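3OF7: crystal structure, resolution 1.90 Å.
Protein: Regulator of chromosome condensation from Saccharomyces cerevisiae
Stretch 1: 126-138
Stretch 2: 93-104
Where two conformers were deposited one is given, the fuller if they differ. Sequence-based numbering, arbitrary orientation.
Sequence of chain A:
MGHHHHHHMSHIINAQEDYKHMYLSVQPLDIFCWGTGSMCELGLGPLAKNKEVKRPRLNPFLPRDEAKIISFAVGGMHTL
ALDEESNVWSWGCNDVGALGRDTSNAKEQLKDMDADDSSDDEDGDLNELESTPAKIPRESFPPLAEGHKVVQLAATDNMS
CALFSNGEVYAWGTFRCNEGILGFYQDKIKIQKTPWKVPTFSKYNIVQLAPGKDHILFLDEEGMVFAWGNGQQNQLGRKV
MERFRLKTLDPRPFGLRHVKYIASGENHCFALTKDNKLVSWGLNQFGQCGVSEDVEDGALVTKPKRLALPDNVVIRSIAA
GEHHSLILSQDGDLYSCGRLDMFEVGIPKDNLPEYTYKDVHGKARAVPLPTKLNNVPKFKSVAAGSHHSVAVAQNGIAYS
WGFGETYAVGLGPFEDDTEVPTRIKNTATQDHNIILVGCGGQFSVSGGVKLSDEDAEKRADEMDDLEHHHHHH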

# COMPACT_ATOMS: atom_id res chain seq x y z
N LEU A 126 7.12 -16.29 -18.67
CA LEU A 126 7.66 -15.77 -17.42
C LEU A 126 8.40 -16.86 -16.64
O LEU A 126 8.16 -18.05 -16.85
CB LEU A 126 6.53 -15.21 -16.55
CG LEU A 126 5.69 -14.05 -17.11
CD1 LEU A 126 4.59 -13.69 -16.13
CD2 LEU A 126 6.57 -12.84 -17.41
N ASN A 127 9.32 -16.44 -15.76
CA ASN A 127 9.98 -17.37 -14.85
C ASN A 127 8.89 -18.05 -14.01
O ASN A 127 8.05 -17.37 -13.40
CB ASN A 127 10.99 -16.60 -13.97
CG ASN A 127 11.84 -17.51 -13.08
OD1 ASN A 127 13.04 -17.70 -13.33
ND2 ASN A 127 11.24 -18.05 -12.03
N GLU A 128 8.88 -19.38 -14.01
CA GLU A 128 7.79 -20.14 -13.38
C GLU A 128 7.77 -19.99 -11.87
O GLU A 128 6.70 -19.85 -11.27
CB GLU A 128 7.82 -21.62 -13.76
CG GLU A 128 6.47 -22.32 -13.54
CD GLU A 128 6.54 -23.83 -13.67
OE1 GLU A 128 7.24 -24.33 -14.58
OE2 GLU A 128 5.86 -24.52 -12.88
N LEU A 129 8.94 -20.03 -11.25
CA LEU A 129 9.02 -19.91 -9.81
C LEU A 129 8.60 -18.53 -9.30
O LEU A 129 7.91 -18.43 -8.28
CB LEU A 129 10.42 -20.31 -9.31
CG LEU A 129 10.78 -21.79 -9.51
CD1 LEU A 129 12.26 -22.05 -9.23
CD2 LEU A 129 9.90 -22.70 -8.64
N GLU A 130 8.98 -17.47 -10.02
CA GLU A 130 8.66 -16.09 -9.63
C GLU A 130 7.19 -15.75 -9.86
O GLU A 130 6.59 -15.03 -9.06
CB GLU A 130 9.53 -15.09 -10.38
CG GLU A 130 10.98 -15.06 -9.94
CD GLU A 130 11.85 -14.20 -10.84
OE1 GLU A 130 11.81 -12.95 -10.72
OE2 GLU A 130 12.58 -14.77 -11.68
N SER A 131 6.63 -16.25 -10.95
CA SER A 131 5.24 -15.96 -11.31
C SER A 131 4.23 -16.89 -10.61
O SER A 131 3.02 -16.69 -10.73
CB SER A 131 5.05 -16.00 -12.83
OG SER A 131 5.30 -17.29 -13.35
N THR A 132 4.73 -17.87 -9.87
CA THR A 132 3.86 -18.79 -9.15
C THR A 132 4.00 -18.56 -7.65
O THR A 132 5.10 -18.73 -7.10
CB THR A 132 4.14 -20.28 -9.50
OG1 THR A 132 4.01 -20.47 -10.91
CG2 THR A 132 3.14 -21.21 -8.78
N PRO A 133 2.90 -18.15 -6.98
CA PRO A 133 2.91 -17.94 -5.54
C PRO A 133 3.36 -19.21 -4.84
O PRO A 133 2.89 -20.29 -5.18
CB PRO A 133 1.44 -17.66 -5.22
CG PRO A 133 0.93 -17.02 -6.44
CD PRO A 133 1.61 -17.76 -7.57
N ALA A 134 4.26 -19.07 -3.89
CA ALA A 134 4.75 -20.20 -3.11
C ALA A 134 5.21 -19.72 -1.74
O ALA A 134 5.49 -18.53 -1.55
CB ALA A 134 5.90 -20.92 -3.85
N LYS A 135 5.30 -20.65 -0.79
CA LYS A 135 5.66 -20.32 0.58
C LYS A 135 7.16 -20.14 0.75
O LYS A 135 7.95 -20.90 0.20
CB LYS A 135 5.17 -21.39 1.56
CG LYS A 135 3.67 -21.37 1.81
CD LYS A 135 3.21 -22.48 2.74
CE LYS A 135 3.07 -23.82 2.01
NZ LYS A 135 2.62 -24.92 2.92
N ILE A 136 7.53 -19.11 1.51
CA ILE A 136 8.88 -18.97 2.04
C ILE A 136 9.03 -20.09 3.08
O ILE A 136 8.13 -20.30 3.90
CB ILE A 136 9.10 -17.58 2.69
CG1 ILE A 136 9.00 -16.47 1.63
CG2 ILE A 136 10.45 -17.51 3.43
CD1 ILE A 136 9.10 -15.06 2.19
N PRO A 137 10.16 -20.82 3.04
CA PRO A 137 10.37 -21.89 4.03
C PRO A 137 10.15 -21.40 5.46
O PRO A 137 10.63 -20.33 5.84
CB PRO A 137 11.82 -22.30 3.80
CG PRO A 137 12.02 -22.06 2.35
CD PRO A 137 11.23 -20.81 2.03
N ARG A 138 9.41 -22.19 6.23
CA ARG A 138 9.05 -21.83 7.59
C ARG A 138 10.26 -21.59 8.49
O ARG A 138 10.23 -20.75 9.39
CB ARG A 138 8.14 -22.90 8.18
CG ARG A 138 7.23 -22.40 9.24
CD ARG A 138 6.15 -23.40 9.56
NE ARG A 138 5.45 -22.97 10.76
CZ ARG A 138 4.40 -22.16 10.76
NH1 ARG A 138 3.90 -21.70 9.61
NH2 ARG A 138 3.84 -21.82 11.91
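Stretch 2, residues 93-104: CNDVGALGRDTS

Stretch 2 has no regular helix or strand. It runs as an irregular loop along stretch 1, and the two chains pass in opposite senses: Thr-103 lies beside Leu-129 (CA to CA 5.3 Å), while the earlier Arg-101 lies beside the later Ile-136 (CA to CA 5.6 Å). Before this, a type I turn from Gly-97 to Gly-100 is closed by Gly-100 N donating to Gly-97 O at 3.0 Å; both glycines have positive phi, which favours that residue. A side chain at Gly-100 would also be tight, since an ideal CB would fall 3.2 Å from Ile-136 CD1.

Arg-101 is the main anchor. Its CA-to-CB bond points toward stretch 1, and its long side chain reaches the carbonyl of Leu-129 in the short, weakly bonded helix. Arg-101 NH2 donates to Leu-129 O at 3.0 Å, and Arg-101 NH1 adds a weak bond to the same Leu-129 O at 3.3 Å, so one oxygen lies at the guanidinium edge. Arg-101 NH2 is also 3.0 Å from Thr-132 O. Ala-134 covers one face of the group, its CB 3.8 Å from Arg-101 NH1; a small methyl packs closely there.

Glu-130 ties together two parts of the loop, Asn-94 directly and Thr-103 through a water. Glu-130 OE1 accepts from Asn-94 N at 2.9 Å, nearly straight, and Glu-130 OE2 accepts from a water at 2.7 Å. That water also donates to Thr-103 O (3.1 Å) and accepts from Thr-103 OG1 (2.7 Å). Thr-103 OG1 in turn accepts from Asn-94 ND2 at 2.8 Å, so the hydroxyl is used both ways. An amide suits Asn-94 because it offers both functions: Asn-94 ND2 also donates to Arg-101 O (2.9 Å), while Asn-94 OD1 accepts from Leu-99 N (3.1 Å). Apolar side-chain atoms add further contacts, with Leu-129 CB 3.8 Å from Thr-103 CB and Leu-99 CD1 4.1 Å from Glu-130 CG.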

# COMPACT_ATOMS: atom_id res chain seq x y z
N CYS A 93 8.82 -10.01 -8.75
CA CYS A 93 10.20 -9.90 -9.21
C CYS A 93 11.21 -10.22 -8.09
O CYS A 93 11.21 -9.59 -7.03
CB CYS A 93 10.46 -8.51 -9.78
SG CYS A 93 12.09 -8.38 -10.53
N ASN A 94 12.06 -11.22 -8.35
CA ASN A 94 13.07 -11.63 -7.39
C ASN A 94 14.49 -11.17 -7.74
O ASN A 94 15.47 -11.68 -7.17
CB ASN A 94 13.06 -13.15 -7.20
CG ASN A 94 13.51 -13.57 -5.81
OD1 ASN A 94 13.56 -12.75 -4.89
ND2 ASN A 94 13.83 -14.84 -5.65
N ASP A 95 14.61 -10.20 -8.65
CA ASP A 95 15.93 -9.77 -9.13
C ASP A 95 16.84 -9.29 -8.01
O ASP A 95 18.06 -9.47 -8.08
CB ASP A 95 15.79 -8.70 -10.22
CG ASP A 95 15.34 -9.30 -11.54
OD1 ASP A 95 15.48 -10.53 -11.70
OD2 ASP A 95 14.85 -8.54 -12.40
N VAL A 96 16.26 -8.70 -6.96
CA VAL A 96 17.06 -8.24 -5.81
C VAL A 96 16.59 -8.84 -4.47
O VAL A 96 16.66 -8.19 -3.42
CB VAL A 96 17.17 -6.69 -5.75
CG1 VAL A 96 18.10 -6.18 -6.86
CG2 VAL A 96 15.78 -6.02 -5.85
N GLY A 97 16.12 -10.08 -4.52
CA GLY A 97 15.81 -10.87 -3.33
C GLY A 97 14.47 -10.65 -2.65
O GLY A 97 14.20 -11.26 -1.62
N ALA A 98 13.60 -9.81 -3.22
CA ALA A 98 12.36 -9.42 -2.53
C ALA A 98 11.41 -10.58 -2.16
O ALA A 98 10.64 -10.46 -1.21
CB ALA A 98 11.60 -8.34 -3.32
N LEU A 99 11.47 -11.68 -2.91
CA LEU A 99 10.56 -12.81 -2.64
C LEU A 99 10.99 -13.62 -1.42
O LEU A 99 10.19 -14.39 -0.88
CB LEU A 99 10.40 -13.71 -3.87
CG LEU A 99 9.95 -13.08 -5.19
CD1 LEU A 99 9.62 -14.19 -6.19
CD2 LEU A 99 8.75 -12.15 -4.99
N GLY A 100 12.25 -13.46 -1.01
CA GLY A 100 12.78 -14.15 0.18
C GLY A 100 12.84 -15.66 0.05
O GLY A 100 12.76 -16.38 1.06
N ARG A 101 12.96 -16.14 -1.18
CA ARG A 101 12.99 -17.58 -1.47
C ARG A 101 13.73 -17.86 -2.77
O ARG A 101 13.82 -16.99 -3.64
CB ARG A 101 11.57 -18.16 -1.50
CG ARG A 101 10.65 -17.57 -2.57
CD ARG A 101 9.24 -18.16 -2.47
NE ARG A 101 8.32 -17.57 -3.45
CZ ARG A 101 8.19 -17.98 -4.71
NH1 ARG A 101 8.92 -19.00 -5.17
NH2 ARG A 101 7.33 -17.38 -5.52
N ASP A 102 14.26 -19.07 -2.89
CA ASP A 102 15.05 -19.47 -4.05
C ASP A 102 14.17 -19.65 -5.29
O ASP A 102 13.27 -20.49 -5.30
CB ASP A 102 15.82 -20.77 -3.74
CG ASP A 102 16.83 -21.13 -4.81
OD1 ASP A 102 17.42 -22.23 -4.71
OD2 ASP A 102 17.05 -20.33 -5.75
N THR A 103 14.43 -18.84 -6.32
CA THR A 103 13.71 -18.95 -7.59
C THR A 103 14.66 -19.20 -8.77
O THR A 103 14.29 -18.99 -9.93
CB THR A 103 12.83 -17.70 -7.90
OG1 THR A 103 13.64 -16.52 -7.88
CG2 THR A 103 11.70 -17.56 -6.89
N SER A 104 15.88 -19.66 -8.47
CA SER A 104 16.91 -19.87 -9.49
C SER A 104 16.67 -21.14 -10.30
O SER A 104 15.79 -21.94 -9.98
CB SER A 104 18.30 -19.90 -8.86
OG SER A 104 18.42 -20.95 -7.91
O HOH W 1 14.59 -15.92 -10.35